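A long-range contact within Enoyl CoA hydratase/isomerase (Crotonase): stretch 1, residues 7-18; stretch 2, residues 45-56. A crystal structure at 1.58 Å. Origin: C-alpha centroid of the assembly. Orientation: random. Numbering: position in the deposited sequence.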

# COMPACT_ATOMS: atom_id res chain seq x y z
N LEU A 7 13.33 -9.02 -0.63
CA LEU A 7 13.57 -9.34 -2.02
C LEU A 7 12.95 -8.27 -2.91
O LEU A 7 11.96 -7.65 -2.55
CB LEU A 7 13.02 -10.72 -2.37
CG LEU A 7 13.48 -11.88 -1.47
CD1 LEU A 7 12.71 -13.15 -1.80
CD2 LEU A 7 14.99 -12.11 -1.58
N TYR A 8 13.56 -8.04 -4.06
CA TYR A 8 13.04 -7.06 -5.02
C TYR A 8 13.23 -7.57 -6.43
O TYR A 8 14.35 -7.90 -6.83
CB TYR A 8 13.74 -5.72 -4.82
CG TYR A 8 13.31 -4.63 -5.76
CD1 TYR A 8 11.96 -4.30 -5.91
CD2 TYR A 8 14.25 -3.91 -6.51
CE1 TYR A 8 11.55 -3.30 -6.79
CE2 TYR A 8 13.86 -2.91 -7.38
CZ TYR A 8 12.51 -2.61 -7.52
OH TYR A 8 12.13 -1.61 -8.38
N GLU A 9 12.13 -7.66 -7.18
CA GLU A 9 12.19 -8.06 -8.58
C GLU A 9 11.09 -7.37 -9.39
O GLU A 9 10.09 -6.93 -8.82
CB GLU A 9 12.12 -9.58 -8.75
CG GLU A 9 10.75 -10.23 -8.55
CD GLU A 9 10.73 -11.69 -8.98
OE1 GLU A 9 11.20 -12.01 -10.09
OE2 GLU A 9 10.23 -12.53 -8.20
N ILE A 10 11.31 -7.28 -10.70
CA ILE A 10 10.34 -6.70 -11.62
C ILE A 10 9.83 -7.79 -12.57
O ILE A 10 10.64 -8.50 -13.18
CB ILE A 10 10.94 -5.52 -12.41
CG1 ILE A 10 11.41 -4.42 -11.46
CG2 ILE A 10 9.93 -4.96 -13.43
CD1 ILE A 10 12.39 -3.45 -12.09
N GLN A 11 8.51 -7.93 -12.67
CA GLN A 11 7.85 -8.82 -13.63
C GLN A 11 6.80 -8.04 -14.41
O GLN A 11 5.91 -7.47 -13.79
CB GLN A 11 7.11 -9.95 -12.92
CG GLN A 11 7.95 -10.98 -12.18
CD GLN A 11 7.08 -12.04 -11.48
OE1 GLN A 11 5.93 -12.28 -11.87
NE2 GLN A 11 7.63 -12.67 -10.45
N ASP A 12 6.85 -8.04 -15.74
CA ASP A 12 5.77 -7.44 -16.57
C ASP A 12 5.26 -6.08 -16.01
O ASP A 12 4.05 -5.88 -15.79
CB ASP A 12 4.59 -8.43 -16.74
CG ASP A 12 3.44 -7.87 -17.61
OD1 ASP A 12 3.71 -7.13 -18.59
OD2 ASP A 12 2.26 -8.17 -17.32
N LYS A 13 6.22 -5.17 -15.79
CA LYS A 13 5.97 -3.80 -15.33
C LYS A 13 5.44 -3.69 -13.90
O LYS A 13 5.02 -2.60 -13.47
CB LYS A 13 5.08 -3.02 -16.32
CG LYS A 13 5.67 -3.01 -17.73
CD LYS A 13 4.94 -2.04 -18.65
CE LYS A 13 5.57 -2.03 -20.04
NZ LYS A 13 7.01 -1.60 -20.02
N VAL A 14 5.52 -4.79 -13.16
CA VAL A 14 5.16 -4.80 -11.73
C VAL A 14 6.42 -4.96 -10.87
O VAL A 14 7.15 -5.94 -11.00
CB VAL A 14 4.15 -5.93 -11.41
CG1 VAL A 14 3.75 -5.88 -9.94
CG2 VAL A 14 2.91 -5.82 -12.28
N GLY A 15 6.67 -3.98 -10.00
CA GLY A 15 7.78 -4.08 -9.05
C GLY A 15 7.29 -4.78 -7.81
O GLY A 15 6.27 -4.39 -7.24
N LEU A 16 7.99 -5.84 -7.40
CA LEU A 16 7.55 -6.68 -6.28
C LEU A 16 8.56 -6.59 -5.15
O LEU A 16 9.72 -6.97 -5.32
CB LEU A 16 7.43 -8.13 -6.75
CG LEU A 16 6.50 -8.43 -7.93
CD1 LEU A 16 6.84 -9.77 -8.55
CD2 LEU A 16 5.08 -8.44 -7.44
N LEU A 17 8.13 -6.06 -4.00
CA LEU A 17 8.96 -6.04 -2.79
C LEU A 17 8.42 -7.13 -1.89
O LEU A 17 7.24 -7.11 -1.54
CB LEU A 17 8.86 -4.69 -2.07
CG LEU A 17 9.62 -3.45 -2.54
CD1 LEU A 17 9.02 -2.85 -3.81
CD2 LEU A 17 9.61 -2.42 -1.42
N THR A 18 9.27 -8.09 -1.53
CA THR A 18 8.83 -9.21 -0.70
C THR A 18 9.58 -9.28 0.64
O THR A 18 10.79 -9.55 0.67
CB THR A 18 8.98 -10.55 -1.46
OG1 THR A 18 8.31 -10.45 -2.72
CG2 THR A 18 8.38 -11.70 -0.67
N ASN A 45 11.03 5.29 -8.94
CA ASN A 45 11.84 6.04 -9.91
C ASN A 45 12.25 5.24 -11.15
O ASN A 45 12.91 5.78 -12.04
CB ASN A 45 13.06 6.66 -9.20
CG ASN A 45 12.66 7.76 -8.23
OD1 ASN A 45 12.85 7.64 -7.02
ND2 ASN A 45 12.09 8.83 -8.76
N ASP A 46 11.83 3.97 -11.21
CA ASP A 46 12.15 3.10 -12.34
C ASP A 46 11.06 3.18 -13.41
O ASP A 46 9.93 2.74 -13.19
CB ASP A 46 12.31 1.65 -11.86
CG ASP A 46 12.90 0.73 -12.93
OD1 ASP A 46 12.92 1.10 -14.13
OD2 ASP A 46 13.34 -0.37 -12.56
N THR A 47 11.40 3.71 -14.58
CA THR A 47 10.43 3.84 -15.66
C THR A 47 9.93 2.49 -16.18
O THR A 47 8.90 2.44 -16.86
CB THR A 47 10.97 4.68 -16.86
OG1 THR A 47 12.18 4.09 -17.34
CG2 THR A 47 11.24 6.12 -16.44
N ASN A 48 10.63 1.40 -15.86
CA ASN A 48 10.19 0.05 -16.21
C ASN A 48 9.08 -0.50 -15.30
O ASN A 48 8.51 -1.56 -15.57
CB ASN A 48 11.38 -0.92 -16.22
CG ASN A 48 12.38 -0.59 -17.31
OD1 ASN A 48 12.01 -0.26 -18.44
ND2 ASN A 48 13.66 -0.68 -16.98
N VAL A 49 8.78 0.22 -14.22
CA VAL A 49 7.76 -0.19 -13.25
C VAL A 49 6.54 0.72 -13.36
O VAL A 49 6.67 1.94 -13.32
CB VAL A 49 8.33 -0.14 -11.80
CG1 VAL A 49 7.23 -0.42 -10.76
CG2 VAL A 49 9.44 -1.16 -11.64
N ARG A 50 5.37 0.11 -13.51
CA ARG A 50 4.11 0.85 -13.49
C ARG A 50 3.33 0.64 -12.21
O ARG A 50 2.60 1.54 -11.79
CB ARG A 50 3.22 0.46 -14.68
CG ARG A 50 3.71 0.99 -16.02
CD ARG A 50 2.79 0.58 -17.15
NE ARG A 50 3.32 1.03 -18.44
CZ ARG A 50 2.85 0.64 -19.62
NH1 ARG A 50 1.82 -0.20 -19.69
NH2 ARG A 50 3.42 1.08 -20.73
N VAL A 51 3.45 -0.55 -11.61
CA VAL A 51 2.66 -0.89 -10.41
C VAL A 51 3.61 -1.47 -9.38
O VAL A 51 4.52 -2.22 -9.74
CB VAL A 51 1.54 -1.91 -10.75
CG1 VAL A 51 0.76 -2.37 -9.48
CG2 VAL A 51 0.56 -1.33 -11.80
N ILE A 52 3.41 -1.12 -8.11
CA ILE A 52 4.24 -1.62 -7.02
C ILE A 52 3.44 -2.50 -6.08
O ILE A 52 2.36 -2.11 -5.64
CB ILE A 52 4.84 -0.43 -6.25
CG1 ILE A 52 5.74 0.39 -7.19
CG2 ILE A 52 5.67 -0.92 -5.04
CD1 ILE A 52 6.17 1.74 -6.61
N VAL A 53 3.97 -3.68 -5.79
CA VAL A 53 3.35 -4.63 -4.85
C VAL A 53 4.25 -4.86 -3.64
O VAL A 53 5.43 -5.15 -3.80
CB VAL A 53 3.05 -6.00 -5.54
CG1 VAL A 53 2.53 -7.02 -4.55
CG2 VAL A 53 2.03 -5.81 -6.65
N LEU A 54 3.68 -4.69 -2.45
CA LEU A 54 4.34 -5.10 -1.21
C LEU A 54 3.72 -6.41 -0.75
O LEU A 54 2.51 -6.48 -0.51
CB LEU A 54 4.15 -4.05 -0.11
CG LEU A 54 4.42 -2.57 -0.42
CD1 LEU A 54 4.19 -1.70 0.83
CD2 LEU A 54 5.83 -2.34 -1.00
N LYS A 55 4.54 -7.45 -0.61
CA LYS A 55 4.06 -8.75 -0.20
C LYS A 55 5.05 -9.40 0.74
O LYS A 55 6.03 -8.77 1.12
CB LYS A 55 3.75 -9.65 -1.41
CG LYS A 55 4.94 -10.01 -2.32
CD LYS A 55 4.45 -10.84 -3.51
CE LYS A 55 5.58 -11.23 -4.44
NZ LYS A 55 6.45 -12.28 -3.81
N ALA A 56 4.79 -10.65 1.11
CA ALA A 56 5.59 -11.31 2.14
C ALA A 56 5.64 -12.80 1.90
O ALA A 56 4.69 -13.39 1.39
CB ALA A 56 5.02 -11.02 3.53
O HOH W 1 14.04 -0.68 -9.95
O HOH W 2 7.78 -13.05 -6.29
O HOH W 3 6.78 0.77 -18.07

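The carbonyl of Lys13 accepts two backbone hydrogen bonds from consecutive residues. Arg50 N lies 2.7 Å from Lys13 O with an N-H...O angle of 164°, and Val51 N lies 3.2 Å from the same Lys13 O at 158°. Both amides can reach one oxygen because Arg50, at phi/psi -106/-32, departs from extended geometry just before the strand begins at Val51.

Beyond this fork the pairing is regular. Strands 14-18 and 51-56 run parallel, their N-to-C directions 19° apart and their axes approaching to 4.6 Å. The odd-numbered residues of both strands carry the ladder: Gly15 N donates to Val51 O (2.8 Å), Val53 N to Gly15 O (2.8 Å), Leu17 N to Val53 O (2.9 Å) and Lys55 N to Leu17 O (2.9 Å). Angles of 155° to 172° support each assignment. CA-H...O contacts accompany the ladder, as where Val14 CA lies 3.3 Å from Val51 O. Strand 14-18 has a second partner in its own stretch: a type I' turn from Gln11 to Val14 folds strand 7-11 back against it, with Leu16 N donating to Glu9 O at 2.8 Å.

Side chains alternate between the two sheet faces. On the face bearing Val14, Leu16, Val51 and Val53, Val14 CG1 meets Val53 CG2 at 3.7 Å and Leu16 CD2 meets Val53 CB at 3.7 Å, so Val53 is gripped by two stretch 1 residues. On the other face, Leu17 CD2 touches Leu54 CD2 at 3.8 Å, and Leu17 CD1 lies 4.1 Å from Ile52 CG2. Gly15 also belongs to this face; an ideal CB there would sit a tight 3.3 Å from Val49 CG1, so the absence of a side chain leaves room for the valine.

A polar contact closes the far end. Lys55, with chi1 at 63° (p) and chi2 and chi3 both t, extends its ammonium to donate from NZ to Thr18 OG1 at 2.8 Å. Lys55 NZ also donates to water 2 (2.9 Å), which in turn donates to Glu9 OE2 (3.1 Å).

At the turn end, Ile10 CD1 packs on Val49 CG2 at 3.8 Å, while water 1 links Tyr8 OH (2.6 Å) to Asp46 OD2 (2.7 Å). Asp46 OD1 accepts from Asn48 N at 2.9 Å, bracing the type I turn from Asp46 to Val49. Lys13 CD covers one face of the Arg50 guanidinium, with CD 3.5 Å from Arg50 NE; this is aliphatic packing between like-charged residues, whose Lys13 NZ and Arg50 NH2 remain 4.5 Å apart.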